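Local coordinates for regulatory protein SWI6 (Saccharomyces cerevisiae, PDB 1SW6), which acts with the DNA-binding partners SWI4 or MBP1 in cell-cycle-dependent transcription complexes, the ankyrin-repeat domain of the regulator being the part described here, at residues Ile141-Leu144 against Glu145-Lys148; Tyr159-Asn162 against Met163-Cys167; Val175-Asp179 against Ser180-Glu184; Leu196-Ser199 against Met200-Ile204. All coordinates share one frame; numbering follows the deposited sequence.

Interaction 1 (Ile141-Leu144 against Glu145-Lys148)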
loop_
_atom_site.group_PDB
_atom_site.type_symbol
_atom_site.label_atom_id
_atom_site.label_comp_id
_atom_site.label_asym_id
_atom_site.label_seq_id
_atom_site.Cartn_x
_atom_site.Cartn_y
_atom_site.Cartn_z
ATOM N N ILE A 141 3.233 -5.348 7.695
ATOM C CA ILE A 141 4.643 -5.530 7.408
ATOM C C ILE A 141 5.298 -6.601 8.272
ATOM O O ILE A 141 6.514 -6.769 8.256
ATOM C CB ILE A 141 5.340 -4.146 7.575
ATOM C CG1 ILE A 141 6.007 -3.769 6.273
ATOM C CG2 ILE A 141 6.246 -4.113 8.788
ATOM C CD1 ILE A 141 5.018 -3.535 5.179
ATOM N N ALA A 142 4.477 -7.325 9.023
ATOM C CA ALA A 142 4.949 -8.383 9.904
ATOM C C ALA A 142 5.995 -7.936 10.922
ATOM O O ALA A 142 6.824 -8.746 11.359
ATOM C CB ALA A 142 5.492 -9.555 9.086
ATOM N N ASN A 143 5.975 -6.664 11.311
ATOM C CA ASN A 143 6.944 -6.228 12.315
ATOM C C ASN A 143 6.398 -6.561 13.698
ATOM O O ASN A 143 5.926 -5.683 14.425
ATOM C CB ASN A 143 7.212 -4.729 12.239
ATOM C CG ASN A 143 8.454 -4.336 13.025
ATOM O OD1 ASN A 143 8.620 -4.726 14.184
ATOM N ND2 ASN A 143 9.336 -3.576 12.393
ATOM N N LEU A 144 6.476 -7.838 14.053
ATOM C CA LEU A 144 5.980 -8.329 15.330
ATOM C C LEU A 144 6.450 -7.541 16.548
ATOM O O LEU A 144 5.650 -7.180 17.398
ATOM C CB LEU A 144 6.369 -9.805 15.493
ATOM C CG LEU A 144 5.941 -10.534 16.773
ATOM C CD1 LEU A 144 4.436 -10.488 16.934
ATOM C CD2 LEU A 144 6.425 -11.977 16.703
ATOM N N GLU A 145 7.744 -7.279 16.635
ATOM C CA GLU A 145 8.280 -6.563 17.786
ATOM C C GLU A 145 7.641 -5.212 17.998
ATOM O O GLU A 145 7.242 -4.865 19.112
ATOM C CB GLU A 145 9.789 -6.390 17.657
ATOM C CG GLU A 145 10.509 -6.685 18.957
ATOM C CD GLU A 145 10.254 -8.105 19.429
ATOM O OE1 GLU A 145 10.548 -8.394 20.611
ATOM O OE2 GLU A 145 9.763 -8.930 18.617
ATOM N N LEU A 146 7.542 -4.424 16.941
ATOM C CA LEU A 146 6.922 -3.125 17.110
ATOM C C LEU A 146 5.430 -3.251 17.457
ATOM O O LEU A 146 4.899 -2.448 18.231
ATOM C CB LEU A 146 7.151 -2.280 15.864
ATOM C CG LEU A 146 8.255 -1.239 16.061
ATOM C CD1 LEU A 146 9.401 -1.806 16.900
ATOM C CD2 LEU A 146 8.748 -0.780 14.699
ATOM N N VAL A 147 4.752 -4.260 16.912
ATOM C CA VAL A 147 3.337 -4.450 17.227
ATOM C C VAL A 147 3.152 -4.691 18.728
ATOM O O VAL A 147 2.257 -4.120 19.354
ATOM C CB VAL A 147 2.727 -5.645 16.458
ATOM C CG1 VAL A 147 1.385 -6.049 17.091
ATOM C CG2 VAL A 147 2.489 -5.253 15.000
ATOM N N LYS A 148 4.006 -5.530 19.305
ATOM C CA LYS A 148 3.922 -5.831 20.725
ATOM C C LYS A 148 4.157 -4.584 21.581
ATOM O O LYS A 148 3.446 -4.345 22.559
ATOM C CB LYS A 148 4.921 -6.930 21.059
ATOM C CG LYS A 148 4.507 -8.261 20.472
ATOM C CD LYS A 148 5.690 -9.167 20.164
ATOM C CE LYS A 148 6.486 -9.532 21.394
ATOM N NZ LYS A 148 7.493 -10.589 21.057
#

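Interaction 2 (Tyr159-Asn162 against Met163-Cys167)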
loop_
_atom_site.group_PDB
_atom_site.type_symbol
_atom_site.label_atom_id
_atom_site.label_comp_id
_atom_site.label_asym_id
_atom_site.label_seq_id
_atom_site.Cartn_x
_atom_site.Cartn_y
_atom_site.Cartn_z
ATOM N N TYR A 159 -9.716 -1.026 16.366
ATOM C CA TYR A 159 -10.051 -0.048 15.331
ATOM C C TYR A 159 -10.006 -0.563 13.900
ATOM O O TYR A 159 -9.017 -1.150 13.468
ATOM C CB TYR A 159 -9.134 1.177 15.436
ATOM C CG TYR A 159 -9.463 2.116 16.574
ATOM C CD1 TYR A 159 -10.750 2.629 16.727
ATOM C CD2 TYR A 159 -8.485 2.520 17.474
ATOM C CE1 TYR A 159 -11.052 3.516 17.748
ATOM C CE2 TYR A 159 -8.778 3.410 18.498
ATOM C CZ TYR A 159 -10.060 3.902 18.627
ATOM O OH TYR A 159 -10.362 4.778 19.638
ATOM N N GLY A 160 -11.089 -0.340 13.166
ATOM C CA GLY A 160 -11.125 -0.749 11.776
ATOM C C GLY A 160 -10.671 0.435 10.935
ATOM O O GLY A 160 -10.678 1.579 11.408
ATOM N N ASP A 161 -10.235 0.181 9.706
ATOM C CA ASP A 161 -9.832 1.275 8.836
ATOM C C ASP A 161 -11.133 1.764 8.194
ATOM O O ASP A 161 -12.212 1.373 8.630
ATOM C CB ASP A 161 -8.823 0.795 7.781
ATOM C CG ASP A 161 -9.394 -0.253 6.846
ATOM O OD1 ASP A 161 -10.603 -0.558 6.928
ATOM O OD2 ASP A 161 -8.623 -0.771 6.013
ATOM N N ASN A 162 -11.050 2.592 7.162
ATOM C CA ASN A 162 -12.258 3.121 6.535
ATOM C C ASN A 162 -13.172 2.049 5.957
ATOM O O ASN A 162 -14.342 2.308 5.670
ATOM C CB ASN A 162 -11.893 4.150 5.459
ATOM C CG ASN A 162 -11.223 5.385 6.049
ATOM O OD1 ASN A 162 -11.245 5.593 7.270
ATOM N ND2 ASN A 162 -10.633 6.216 5.186
ATOM N N MET A 163 -12.634 0.847 5.798
ATOM C CA MET A 163 -13.401 -0.282 5.289
ATOM C C MET A 163 -13.851 -1.145 6.468
ATOM O O MET A 163 -14.559 -2.132 6.292
ATOM C CB MET A 163 -12.536 -1.117 4.348
ATOM C CG MET A 163 -12.193 -0.421 3.053
ATOM S SD MET A 163 -13.679 -0.276 2.060
ATOM C CE MET A 163 -13.715 -1.946 1.291
ATOM N N GLY A 164 -13.428 -0.765 7.670
ATOM C CA GLY A 164 -13.783 -1.524 8.856
ATOM C C GLY A 164 -12.845 -2.709 9.036
ATOM O O GLY A 164 -13.103 -3.627 9.818
ATOM N N GLU A 165 -11.745 -2.691 8.293
ATOM C CA GLU A 165 -10.761 -3.755 8.379
ATOM C C GLU A 165 -9.825 -3.532 9.557
ATOM O O GLU A 165 -9.270 -2.446 9.726
ATOM C CB GLU A 165 -9.991 -3.845 7.060
ATOM C CG GLU A 165 -10.848 -4.482 5.978
ATOM C CD GLU A 165 -10.200 -4.514 4.605
ATOM O OE1 GLU A 165 -8.956 -4.345 4.499
ATOM O OE2 GLU A 165 -10.957 -4.729 3.628
ATOM N N SER A 166 -9.675 -4.560 10.384
ATOM C CA SER A 166 -8.813 -4.489 11.569
ATOM C C SER A 166 -7.350 -4.672 11.191
ATOM O O SER A 166 -7.038 -4.964 10.045
ATOM C CB SER A 166 -9.198 -5.583 12.560
ATOM O OG SER A 166 -8.896 -6.853 12.007
ATOM N N CYS A 167 -6.457 -4.511 12.161
ATOM C CA CYS A 167 -5.036 -4.675 11.891
ATOM C C CYS A 167 -4.697 -6.131 11.611
ATOM O O CYS A 167 -3.817 -6.418 10.807
ATOM C CB CYS A 167 -4.180 -4.142 13.055
ATOM S SG CYS A 167 -4.528 -4.858 14.670
HETATM O O HOH W 1 -7.240 -3.027 14.458
#

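Interaction 3 (Val175-Asp179 against Ser180-Glu184)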
loop_
_atom_site.group_PDB
_atom_site.type_symbol
_atom_site.label_atom_id
_atom_site.label_comp_id
_atom_site.label_asym_id
_atom_site.label_seq_id
_atom_site.Cartn_x
_atom_site.Cartn_y
_atom_site.Cartn_z
ATOM N N VAL A 175 1.555 -11.235 2.236
ATOM C CA VAL A 175 2.311 -12.462 2.474
ATOM C C VAL A 175 3.395 -12.273 3.505
ATOM O O VAL A 175 4.068 -13.227 3.887
ATOM C CB VAL A 175 2.997 -12.995 1.198
ATOM C CG1 VAL A 175 1.986 -13.139 0.080
ATOM C CG2 VAL A 175 4.151 -12.084 0.808
ATOM N N ASN A 176 3.556 -11.038 3.953
ATOM C CA ASN A 176 4.589 -10.691 4.919
ATOM C C ASN A 176 4.684 -11.543 6.182
ATOM O O ASN A 176 5.782 -11.906 6.600
ATOM C CB ASN A 176 4.441 -9.219 5.298
ATOM C CG ASN A 176 4.689 -8.299 4.121
ATOM O OD1 ASN A 176 4.071 -8.459 3.063
ATOM N ND2 ASN A 176 5.594 -7.332 4.291
ATOM N N ASN A 177 3.548 -11.856 6.801
ATOM C CA ASN A 177 3.574 -12.647 8.025
ATOM C C ASN A 177 3.877 -14.123 7.785
ATOM O O ASN A 177 4.372 -14.811 8.667
ATOM C CB ASN A 177 2.274 -12.447 8.790
ATOM C CG ASN A 177 2.286 -11.156 9.601
ATOM O OD1 ASN A 177 2.789 -11.135 10.708
ATOM N ND2 ASN A 177 1.762 -10.078 9.035
ATOM N N TYR A 178 3.596 -14.601 6.581
ATOM C CA TYR A 178 3.896 -15.984 6.229
ATOM C C TYR A 178 5.405 -16.076 5.932
ATOM O O TYR A 178 6.117 -16.903 6.493
ATOM C CB TYR A 178 3.070 -16.385 5.005
ATOM C CG TYR A 178 3.530 -17.637 4.288
ATOM C CD1 TYR A 178 3.568 -18.869 4.933
ATOM C CD2 TYR A 178 3.893 -17.590 2.952
ATOM C CE1 TYR A 178 3.955 -20.025 4.254
ATOM C CE2 TYR A 178 4.278 -18.734 2.267
ATOM C CZ TYR A 178 4.307 -19.945 2.921
ATOM O OH TYR A 178 4.699 -21.064 2.230
ATOM N N ASP A 179 5.894 -15.200 5.066
ATOM C CA ASP A 179 7.310 -15.197 4.720
ATOM C C ASP A 179 8.176 -15.044 5.957
ATOM O O ASP A 179 9.226 -15.677 6.068
ATOM C CB ASP A 179 7.623 -14.061 3.745
ATOM C CG ASP A 179 7.061 -14.312 2.356
ATOM O OD1 ASP A 179 6.492 -15.400 2.126
ATOM O OD2 ASP A 179 7.191 -13.422 1.491
ATOM N N SER A 180 7.723 -14.217 6.893
ATOM C CA SER A 180 8.477 -13.966 8.115
ATOM C C SER A 180 8.187 -14.962 9.233
ATOM O O SER A 180 8.852 -14.942 10.263
ATOM C CB SER A 180 8.205 -12.544 8.616
ATOM O OG SER A 180 8.459 -11.592 7.597
ATOM N N GLY A 181 7.197 -15.828 9.033
ATOM C CA GLY A 181 6.863 -16.813 10.049
ATOM C C GLY A 181 6.495 -16.211 11.395
ATOM O O GLY A 181 6.778 -16.796 12.437
ATOM N N THR A 182 5.866 -15.040 11.380
ATOM C CA THR A 182 5.474 -14.376 12.621
ATOM C C THR A 182 3.989 -14.497 12.936
ATOM O O THR A 182 3.555 -14.105 14.014
ATOM C CB THR A 182 5.805 -12.859 12.585
ATOM O OG1 THR A 182 5.338 -12.299 11.349
ATOM C CG2 THR A 182 7.307 -12.626 12.721
ATOM N N PHE A 183 3.210 -15.042 12.007
ATOM C CA PHE A 183 1.764 -15.138 12.212
ATOM C C PHE A 183 1.281 -15.792 13.500
ATOM O O PHE A 183 0.443 -15.219 14.203
ATOM C CB PHE A 183 1.093 -15.833 11.026
ATOM C CG PHE A 183 -0.402 -15.666 11.002
ATOM C CD1 PHE A 183 -0.974 -14.395 10.915
ATOM C CD2 PHE A 183 -1.239 -16.772 11.059
ATOM C CE1 PHE A 183 -2.361 -14.231 10.881
ATOM C CE2 PHE A 183 -2.630 -16.616 11.026
ATOM C CZ PHE A 183 -3.188 -15.343 10.936
ATOM N N GLU A 184 1.782 -16.983 13.818
ATOM C CA GLU A 184 1.325 -17.656 15.021
ATOM C C GLU A 184 1.634 -16.852 16.271
ATOM O O GLU A 184 0.797 -16.769 17.175
ATOM C CB GLU A 184 1.914 -19.068 15.126
ATOM C CG GLU A 184 1.395 -19.848 16.344
ATOM C CD GLU A 184 1.459 -21.362 16.158
ATOM O OE1 GLU A 184 2.196 -21.833 15.267
ATOM O OE2 GLU A 184 0.774 -22.085 16.908
#

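Interaction 4 (Leu196-Ser199 against Met200-Ile204)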
loop_
_atom_site.group_PDB
_atom_site.type_symbol
_atom_site.label_atom_id
_atom_site.label_comp_id
_atom_site.label_asym_id
_atom_site.label_seq_id
_atom_site.Cartn_x
_atom_site.Cartn_y
_atom_site.Cartn_z
ATOM N N LEU A 196 -13.852 -9.645 15.204
ATOM C CA LEU A 196 -14.293 -8.484 14.439
ATOM C C LEU A 196 -14.674 -8.747 12.971
ATOM O O LEU A 196 -14.016 -9.519 12.273
ATOM C CB LEU A 196 -13.194 -7.412 14.477
ATOM C CG LEU A 196 -12.647 -7.002 15.845
ATOM C CD1 LEU A 196 -11.491 -5.999 15.680
ATOM C CD2 LEU A 196 -13.778 -6.393 16.662
ATOM N N GLU A 197 -15.741 -8.089 12.512
ATOM C CA GLU A 197 -16.185 -8.178 11.119
ATOM C C GLU A 197 -16.092 -6.757 10.560
ATOM O O GLU A 197 -16.260 -5.790 11.299
ATOM C CB GLU A 197 -17.634 -8.676 11.015
ATOM C CG GLU A 197 -18.667 -7.793 11.699
ATOM C CD GLU A 197 -20.082 -8.342 11.571
ATOM O OE1 GLU A 197 -21.032 -7.679 12.041
ATOM O OE2 GLU A 197 -20.249 -9.439 10.999
ATOM N N ASP A 198 -15.817 -6.623 9.268
ATOM C CA ASP A 198 -15.693 -5.299 8.671
ATOM C C ASP A 198 -17.026 -4.761 8.141
ATOM O O ASP A 198 -18.090 -5.327 8.410
ATOM C CB ASP A 198 -14.628 -5.327 7.565
ATOM C CG ASP A 198 -14.996 -6.235 6.411
ATOM O OD1 ASP A 198 -14.106 -6.515 5.579
ATOM O OD2 ASP A 198 -16.171 -6.655 6.314
ATOM N N SER A 199 -16.967 -3.665 7.391
ATOM C CA SER A 199 -18.170 -3.048 6.849
ATOM C C SER A 199 -18.945 -3.939 5.881
ATOM O O SER A 199 -20.066 -3.612 5.494
ATOM C CB SER A 199 -17.805 -1.729 6.170
ATOM O OG SER A 199 -17.242 -0.842 7.119
ATOM N N MET A 200 -18.346 -5.060 5.499
ATOM C CA MET A 200 -18.970 -6.019 4.588
ATOM C C MET A 200 -19.344 -7.269 5.392
ATOM O O MET A 200 -19.656 -8.319 4.825
ATOM C CB MET A 200 -17.976 -6.409 3.494
ATOM C CG MET A 200 -17.635 -5.297 2.523
ATOM S SD MET A 200 -19.002 -4.998 1.371
ATOM C CE MET A 200 -18.804 -6.415 0.273
ATOM N N ASN A 201 -19.304 -7.137 6.713
ATOM C CA ASN A 201 -19.574 -8.249 7.621
ATOM C C ASN A 201 -18.653 -9.420 7.283
ATOM O O ASN A 201 -19.025 -10.581 7.428
ATOM C CB ASN A 201 -21.037 -8.695 7.553
ATOM C CG ASN A 201 -21.997 -7.617 8.016
ATOM O OD1 ASN A 201 -21.720 -6.885 8.964
ATOM N ND2 ASN A 201 -23.138 -7.524 7.355
ATOM N N ARG A 202 -17.449 -9.104 6.819
ATOM C CA ARG A 202 -16.479 -10.136 6.487
ATOM C C ARG A 202 -15.546 -10.373 7.662
ATOM O O ARG A 202 -14.994 -9.430 8.245
ATOM C CB ARG A 202 -15.691 -9.745 5.239
ATOM C CG ARG A 202 -16.473 -10.029 3.976
ATOM C CD ARG A 202 -15.827 -9.436 2.740
ATOM N NE ARG A 202 -16.516 -9.893 1.536
ATOM C CZ ARG A 202 -16.202 -9.506 0.307
ATOM N NH1 ARG A 202 -15.207 -8.644 0.120
ATOM N NH2 ARG A 202 -16.877 -9.991 -0.736
ATOM N N THR A 203 -15.383 -11.641 8.015
ATOM C CA THR A 203 -14.528 -12.032 9.130
ATOM C C THR A 203 -13.099 -12.236 8.651
ATOM O O THR A 203 -12.799 -12.056 7.461
ATOM C CB THR A 203 -15.019 -13.344 9.736
ATOM O OG1 THR A 203 -14.684 -14.430 8.855
ATOM C CG2 THR A 203 -16.545 -13.291 9.900
ATOM N N ILE A 204 -12.221 -12.617 9.578
ATOM C CA ILE A 204 -10.829 -12.854 9.239
ATOM C C ILE A 204 -10.738 -14.015 8.245
ATOM O O ILE A 204 -9.860 -14.032 7.381
ATOM C CB ILE A 204 -9.986 -13.172 10.501
ATOM C CG1 ILE A 204 -8.510 -13.295 10.117
ATOM C CG2 ILE A 204 -10.467 -14.445 11.152
ATOM C CD1 ILE A 204 -7.887 -11.948 9.732
HETATM O O HOH W 2 -12.782 -11.937 12.528
HETATM O O HOH W 3 -12.577 -8.863 10.083
#

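Interaction 1 (Ile141-Leu144 against Glu145-Lys148)
Asn143 caps helix 144-152, which lies within the first ankyrin repeat: its OD1 accepts from Leu146 N at 3.0 Å with an N-H...O angle of 163°, three residues on. The amide oxygen gets there because CG stands anti to the backbone N (chi1 -166°), which swings the amide beside the carbonyl carbon and over the start of the helix. Leu146 N lies tilted from the plane of that amide rather than within it. The same approach presses Asn143 OD1 to 3.3 Å from Leu146 CB, while Leu146 CD2 rests 3.7 Å from Asn143 ND2, so the leucine lends the amide van der Waals contact. Behind it the first turn closes in the usual way, Val147 N on Asn143 O at 3.1 Å and Lys148 N on Leu144 O at 3.0 Å. Val147, buried, packs against Leu138 of helix 134-140 and Leu186 of helix 183-190. Leu144 also lies on Leu186, and the aliphatic part of Lys148 crosses it, with Lys148 CD 3.7 Å from both CG and CD1 of Leu144.

Only the charged ends make the looser side. The bend of Lys148 at chi3 carries NZ toward Glu145, but that ion pair is long, with Lys148 NZ and Glu145 OE2 3.7 Å apart. The chemistry implies that directed bonds to the first amides fix where the helix begins, whereas the Glu145-Lys148 pair on the solvent side probably contributes less.

Interaction 2 (Tyr159-Asn162 against Met163-Cys167)
Asp161 and Gly164 bracket a type I beta turn at the tip of the hairpin loop between ankyrin helices 144-152 and 167-173, in the second ankyrin repeat. The innermost contact is Asp161 OD1, which accepts two backbone amides: Met163 N at 2.7 Å, which makes an Asx turn, and Glu165 N at 2.8 Å. They come from opposite faces of the carboxylate plane, each more than 50° out of it, so OD1 is gripped from both faces. This is possible because chi1 of 63° sets CG between the backbone N and the carbonyl carbon, folding the carboxylate back over the turn. The main chain closes the same loop: Gly164 N donates to Asp161 O at 2.6 Å, and Asp161 N donates to Glu165 O at 2.8 Å. Gly164 turns the chain with a positive phi of 83°.

In the next shell, the side chains of Asp161 and Glu165 run side by side, pointing the same way, with Asp161 OD2 and Glu165 OE1 3.9 Å apart. Two like charges so close would be costly alone, but Glu165 OE1 forms salt bridges to Lys170 and Lys173, and Lys170 also makes a weak, long ion pair with Asp161 OD2. His136 NE2 bonds Glu165 O, tying the turn to helix 134-140. Where the two arms part towards helix 167-173, a water bridges them, donating to Tyr159 O at 2.8 Å and accepting from Cys167 N at 2.8 Å.

Interaction 3 (Val175-Asp179 against Ser180-Glu184)
This is a local contact round a tight turn between the short helix 176-179 and helix 183-190 of the second ankyrin repeat, and Gly181 ends the first helix in a Schellman motif. Its positive phi (58°) turns the chain, and the two bonds of the motif run back into the last turn: Thr182 N to Asn177 O at 3.1 Å, and Gly181 N to Tyr178 O at 3.0 Å.

Just before the glycine, Ser180 grips Asn176 O twice, its N at 3.0 Å and its OG at 2.9 Å. With chi1 at -54° the hydroxyl stays beside its own backbone N, which lets both donors converge on one oxygen. Asp179 OD2 accepts from Ile296 N of the second subunit, so the turn also touches the neighbouring copy in this assembly.

Toward helices 167-173 and 218-234, Asn177 CB meets the Phe183 ring obliquely, and Phe183 continues onto Ala171 and Tyr224. Asn177 ND2 donates to Thr139 O, which leaves the other end of its amide for Thr182. Those two side chains cross at about a right angle, and Thr182 OG1 donates to Asn177 OD1 at 2.9 Å, from 36° above the amide plane.

Interaction 4 (Leu196-Ser199 against Met200-Ile204)
Asp198 carries most of the hydrogen bonding in this loop, a type I beta turn from Asp198 to Asn201 at the entrance to the third ankyrin repeat. Its OD2 takes Met200 N at 2.8 Å, an Asx turn, and Arg202 N at 2.8 Å, from opposite faces of the carboxylate. Chi1 of 64° places CG between the backbone N and the carbonyl carbon, which turns OD2 toward those two amides. Two backbone bonds close the loop: Asn201 N to Asp198 O at 2.8 Å, and Asp198 N to Arg202 O at 3.1 Å.

Water forms a second class. One molecule donates to Leu196 O at 2.7 Å and accepts from Ile204 N at 3.1 Å, spanning the arms where they diverge.

Among van der Waals contacts, Met200 folds at chi2 and chi3 so that CE sits 4.0 Å above one face of the Arg202 guanidinium, over its centre.

Of the polar ends, Glu197 and Asn201 lie side by side, with Glu197 OE1 and Asn201 OD1 3.3 Å apart, two acceptors that do not bond each other; Lys47 NZ comes near both, through a long, weak ion pair and a weak hydrogen bond respectively. Arg202 NE pairs with Asp280, and Asp198 OD1 accepts from His207 NE2. With one carboxylate oxygen spent on two amides and the other on a histidine, Asp198 is held in place, and these neighbours would be expected to stabilise its negative charge.

Interactions 2 and 4 are equivalent turns: an aspartate oxygen holding two amides, and a water bridging the diverging arms. They lie side by side, centres about 9 Å apart, touching where Met163 O and Ser199 N probably hydrogen-bond at 3.1 Å. Both are partly buried and lead into helices 167-173 and 204-212. Interactions 1 and 3 instead join helices, each with a Schellman end, to which interaction 1 adds the Asn143 N-cap; interaction 1 is the surface contact, while interaction 3 is partly buried and has more contact with the second subunit of the assembly. They meet through Ala142, whose CB lies 3.4 Å from Asn176 O. Interactions 1 and 4 sit on opposite sides of the chain's centre.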